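Local structure of Mab-21 domain-containing protein (Tribolium castaneum, 7LT2) at residues F46-R51 and G112-D117; L98-L103 and K121-N126. The protein senses cytoplasmic double-stranded RNA and in response makes the second messenger 2',3'-cyclic GMP-AMP from ATP and GTP in innate immunity. One frame throughout, in Å; residues are numbered along the deposited sequence.

Interaction 1 (F46-R51 and G112-D117); sequences FKALFR and GRVYKD
Leu49 and Tyr115 form the close-packed part of this contact, where the last turn of helix 44-49 meets the loop that leads into helix 118-122. Leu49 touches chiefly with its CD2 methyl, which comes at the Tyr115 ring obliquely, lies 3.7 Å from its CE2 and also nears its OH. Both side chains set CG anti to the carbonyl carbon (chi1 -78° for Leu49, -72° for Tyr115), and each thereby brings its far end into the gap between the segments. A branched leucine suits this buried place: while CD2 meets the tyrosine, the side chain also packs on Leu77 of strand 70-77. Tyr115 also meets the ring of Trp106 edge-to-face and packs on Leu45, one turn before Leu49 in helix 44-49.

Toward solvent the packing thins. Ala48, on the exposed side of the helix, offers only its CB, 3.7 Å from CG1 of Val114 and 4.1 Å from CE1 of Tyr115. With so short a side chain, the backbones can approach to 7.5 Å between the CA atoms of Ala48 and Val114. Val114 also rests on Pro44.

No hydrogen bond crosses between the segments; even Tyr115 OH stays 3.8 Å from Ala48 O. The attachment is therefore one of shape and van der Waals contact, with the tyrosine joining the segments chiefly through its hydrocarbon ring.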
# COMPACT_ATOMS: atom_id res chain seq x y z
N PHE A 46 11.30 4.08 20.97
CA PHE A 46 10.81 3.30 19.84
C PHE A 46 10.49 1.87 20.26
O PHE A 46 9.47 1.32 19.85
CB PHE A 46 11.81 3.28 18.69
CG PHE A 46 11.45 2.28 17.60
CD1 PHE A 46 10.33 2.48 16.81
CD2 PHE A 46 12.20 1.14 17.41
CE1 PHE A 46 9.98 1.56 15.82
CE2 PHE A 46 11.86 0.21 16.42
CZ PHE A 46 10.75 0.43 15.63
N LYS A 47 11.36 1.26 21.07
CA LYS A 47 11.09 -0.10 21.50
C LYS A 47 9.79 -0.17 22.29
O LYS A 47 9.00 -1.12 22.12
CB LYS A 47 12.25 -0.64 22.33
CG LYS A 47 12.14 -2.12 22.65
CD LYS A 47 13.36 -2.60 23.41
CE LYS A 47 13.30 -4.11 23.64
NZ LYS A 47 14.60 -4.60 24.13
N ALA A 48 9.52 0.84 23.12
CA ALA A 48 8.29 0.86 23.90
C ALA A 48 7.06 1.07 23.02
O ALA A 48 6.03 0.43 23.23
CB ALA A 48 8.37 1.94 24.98
N LEU A 49 7.16 1.96 22.03
CA LEU A 49 6.01 2.26 21.17
C LEU A 49 5.72 1.14 20.18
O LEU A 49 4.56 0.92 19.82
CB LEU A 49 6.26 3.55 20.40
CG LEU A 49 6.05 4.85 21.19
CD1 LEU A 49 6.71 5.99 20.44
CD2 LEU A 49 4.56 5.10 21.34
N PHE A 50 6.75 0.44 19.72
CA PHE A 50 6.59 -0.49 18.61
C PHE A 50 5.65 -1.64 18.98
O PHE A 50 5.79 -2.26 20.04
CB PHE A 50 7.94 -1.05 18.18
CG PHE A 50 7.85 -2.06 17.08
CD1 PHE A 50 7.67 -1.66 15.77
CD2 PHE A 50 7.93 -3.41 17.35
CE1 PHE A 50 7.58 -2.59 14.74
CE2 PHE A 50 7.84 -4.35 16.33
CZ PHE A 50 7.67 -3.93 15.03
N ARG A 51 4.69 -1.90 18.10
CA ARG A 51 3.80 -3.05 18.24
C ARG A 51 4.03 -4.10 17.17
O ARG A 51 4.24 -5.28 17.49
CB ARG A 51 2.34 -2.58 18.20
CG ARG A 51 1.33 -3.71 18.35
CD ARG A 51 -0.08 -3.15 18.56
NE ARG A 51 -1.07 -4.21 18.66
CZ ARG A 51 -1.41 -4.82 19.79
NH1 ARG A 51 -0.83 -4.51 20.94
NH2 ARG A 51 -2.35 -5.76 19.77
N GLY A 112 5.71 5.11 32.36
CA GLY A 112 5.78 6.34 31.59
C GLY A 112 7.15 6.97 31.51
O GLY A 112 7.33 7.92 30.74
N ARG A 113 8.11 6.46 32.29
CA ARG A 113 9.45 7.04 32.34
C ARG A 113 10.09 7.12 30.96
O ARG A 113 10.66 8.15 30.58
CB ARG A 113 10.32 6.21 33.29
CG ARG A 113 11.67 6.82 33.64
CD ARG A 113 11.86 6.86 35.15
NE ARG A 113 13.26 7.03 35.53
CZ ARG A 113 13.69 7.19 36.78
NH1 ARG A 113 12.85 7.25 37.80
NH2 ARG A 113 15.00 7.29 37.01
N VAL A 114 9.99 6.04 30.18
CA VAL A 114 10.61 6.04 28.85
C VAL A 114 9.90 6.99 27.89
O VAL A 114 10.43 7.27 26.81
CB VAL A 114 10.66 4.60 28.30
CG1 VAL A 114 9.29 4.13 27.84
CG2 VAL A 114 11.70 4.48 27.19
N TYR A 115 8.73 7.51 28.26
CA TYR A 115 8.02 8.48 27.45
C TYR A 115 8.36 9.92 27.80
O TYR A 115 7.62 10.83 27.41
CB TYR A 115 6.50 8.25 27.56
CG TYR A 115 6.03 7.01 26.84
CD1 TYR A 115 6.24 5.75 27.39
CD2 TYR A 115 5.38 7.10 25.62
CE1 TYR A 115 5.81 4.61 26.74
CE2 TYR A 115 4.94 5.96 24.96
CZ TYR A 115 5.16 4.72 25.53
OH TYR A 115 4.73 3.58 24.88
N LYS A 116 9.46 10.15 28.53
CA LYS A 116 9.80 11.50 28.98
C LYS A 116 9.87 12.48 27.82
O LYS A 116 9.46 13.64 27.96
CB LYS A 116 11.12 11.50 29.74
CG LYS A 116 11.49 12.89 30.27
CD LYS A 116 12.81 12.91 31.01
CE LYS A 116 13.06 14.28 31.64
NZ LYS A 116 11.91 14.67 32.49
N ASP A 117 10.37 12.05 26.67
CA ASP A 117 10.54 12.94 25.53
C ASP A 117 9.46 12.77 24.47
O ASP A 117 9.59 13.34 23.38
CB ASP A 117 11.92 12.75 24.90
CG ASP A 117 13.06 13.25 25.78
OD1 ASP A 117 12.83 14.11 26.66
OD2 ASP A 117 14.21 12.78 25.60

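Interaction 2 (L98-L103 and K121-N126); sequences LKLNNL and KFLADN
Leu123 reaches two leucines at once, giving one terminal methyl to each. Its CD1 stands 3.7 Å from CD2 of Leu103, the two side chains meeting tip to tip, whereas its CD2 lies 3.9 Å from CD1 of Leu100, whose side chain runs across it at about a right angle. The fork at CG makes leucine apt here, since its two branches part toward different neighbours. Leu103 stretches out to the meeting with CG anti to its backbone N (chi1 -179°), its CB already directed at the opposite segment. All three leucines are buried, and the contact between them is wholly apolar.

At the outer margin, Lys99 CB comes no nearer than 4.5 Å to Asn126 O, although the CA atoms of these two residues, 7.6 Å apart, mark the closest approach of the backbones. The lysine amine leads away from the contact, as suits a charged group beside an apolar cluster. Asn126 itself has a positive phi of 67°, a backbone shape that asparagine tolerates better than most residues.

The next shell ties down the chain around the leucines. Leu123 is where the chain departs from helical geometry after helix 118-122, and its carbonyl oxygen accepts a hydrogen bond from Lys133 NZ. Leu100 is held by backbone bonding to Asp127, just beyond Asn126. Just before Leu103, Asn102 takes the N-cap position of helix 103-107, and its side-chain ND2 bonds to Tyr82 O.

Farther out, Phe118 of helix 118-122 packs on both Leu100 and Leu123, and Leu103 touches Arg119. Strand 95-100 pairs antiparallel with strands 85-89 and 240-243; the leucines link its end and the start of helix 103-107 to the chain leaving helix 118-122.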
# COMPACT_ATOMS: atom_id res chain seq x y z
N LEU A 98 -5.57 13.62 16.07
CA LEU A 98 -5.33 12.74 17.21
C LEU A 98 -4.71 13.57 18.32
O LEU A 98 -3.62 14.13 18.14
CB LEU A 98 -4.42 11.57 16.82
CG LEU A 98 -4.34 10.32 17.70
CD1 LEU A 98 -3.56 10.56 18.99
CD2 LEU A 98 -5.72 9.77 18.02
N LYS A 99 -5.39 13.65 19.46
CA LYS A 99 -4.86 14.38 20.60
C LYS A 99 -4.84 13.47 21.82
O LYS A 99 -5.56 12.47 21.90
CB LYS A 99 -5.68 15.65 20.89
CG LYS A 99 -7.15 15.42 21.18
CD LYS A 99 -7.81 16.72 21.62
CE LYS A 99 -9.33 16.64 21.53
NZ LYS A 99 -9.90 15.58 22.40
N LEU A 100 -3.97 13.81 22.76
CA LEU A 100 -3.84 13.06 24.01
C LEU A 100 -4.40 13.90 25.14
O LEU A 100 -4.02 15.07 25.29
CB LEU A 100 -2.38 12.69 24.29
CG LEU A 100 -1.66 11.64 23.43
CD1 LEU A 100 -1.41 12.12 22.00
CD2 LEU A 100 -0.35 11.22 24.09
N ASN A 101 -5.31 13.32 25.92
CA ASN A 101 -5.94 14.05 27.02
C ASN A 101 -5.30 13.81 28.38
O ASN A 101 -5.68 14.49 29.34
CB ASN A 101 -7.43 13.70 27.09
CG ASN A 101 -8.26 14.40 26.02
OD1 ASN A 101 -7.85 15.42 25.48
ND2 ASN A 101 -9.43 13.84 25.72
N ASN A 102 -4.35 12.88 28.49
CA ASN A 102 -3.81 12.52 29.81
C ASN A 102 -2.36 12.06 29.69
O ASN A 102 -1.94 11.11 30.36
CB ASN A 102 -4.66 11.43 30.47
CG ASN A 102 -4.32 11.23 31.95
OD1 ASN A 102 -4.10 12.19 32.68
ND2 ASN A 102 -4.27 9.97 32.38
N LEU A 103 -1.56 12.74 28.87
CA LEU A 103 -0.15 12.37 28.77
C LEU A 103 0.56 12.56 30.11
O LEU A 103 1.39 11.74 30.50
CB LEU A 103 0.55 13.16 27.67
CG LEU A 103 2.04 12.79 27.52
CD1 LEU A 103 2.20 11.29 27.31
CD2 LEU A 103 2.71 13.56 26.39
N LYS A 121 9.03 15.12 21.04
CA LYS A 121 9.36 14.48 19.77
C LYS A 121 8.17 14.35 18.83
O LYS A 121 8.36 14.33 17.61
CB LYS A 121 9.96 13.09 20.00
CG LYS A 121 11.29 13.07 20.75
CD LYS A 121 12.36 13.86 20.03
CE LYS A 121 13.69 13.76 20.75
NZ LYS A 121 14.14 12.35 20.90
N PHE A 122 6.95 14.26 19.36
CA PHE A 122 5.80 13.90 18.54
C PHE A 122 4.66 14.91 18.53
O PHE A 122 3.86 14.87 17.58
CB PHE A 122 5.20 12.56 19.00
CG PHE A 122 6.07 11.37 18.74
CD1 PHE A 122 6.99 10.94 19.68
CD2 PHE A 122 5.94 10.65 17.56
CE1 PHE A 122 7.77 9.82 19.45
CE2 PHE A 122 6.73 9.53 17.32
CZ PHE A 122 7.64 9.12 18.27
N LEU A 123 4.53 15.77 19.53
CA LEU A 123 3.30 16.52 19.75
C LEU A 123 3.49 18.00 19.46
O LEU A 123 4.52 18.59 19.79
CB LEU A 123 2.80 16.34 21.19
CG LEU A 123 2.53 14.89 21.57
CD1 LEU A 123 1.99 14.81 23.00
CD2 LEU A 123 1.56 14.25 20.57
N ALA A 124 2.47 18.60 18.85
CA ALA A 124 2.43 20.03 18.63
C ALA A 124 1.68 20.68 19.80
O ALA A 124 1.52 20.06 20.86
CB ALA A 124 1.80 20.34 17.27
N ASP A 125 1.22 21.91 19.62
CA ASP A 125 0.48 22.59 20.68
C ASP A 125 -0.79 21.82 21.02
O ASP A 125 -1.44 21.24 20.14
CB ASP A 125 0.15 24.02 20.25
CG ASP A 125 -0.31 24.11 18.80
OD1 ASP A 125 -0.79 23.09 18.25
OD2 ASP A 125 -0.18 25.20 18.21
N ASN A 126 -1.12 21.80 22.31
CA ASN A 126 -2.30 21.14 22.86
C ASN A 126 -2.24 19.62 22.73
O ASN A 126 -3.28 18.95 22.75
CB ASN A 126 -3.59 21.67 22.22
CG ASN A 126 -3.81 23.15 22.49
OD1 ASN A 126 -4.08 23.55 23.61
ND2 ASN A 126 -3.68 23.96 21.44

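Interactions 1 and 2 lie on the same side of the chain's centre, their own centres 14 Å apart, and their segments touch directly where Leu49 CD1 packs 3.9 Å from Phe122 CZ. Leu49 thus faces Tyr115 with one methyl and reaches segment 121-126 with the other, though Phe122 itself takes no part in the leucine cluster. Along the sequence the four segments alternate, and helix 118-122 bridges 112-117 and 121-126, so one short helix with its flanking loops is pinned to helix 44-49 and to strand 95-100. Both contacts reach the same mixed sheet. Each is centred about 27 Å from the centre of the chain, away from the nucleotide and metal sites, and amounts to structural packing at the periphery of the nucleotidyltransferase fold.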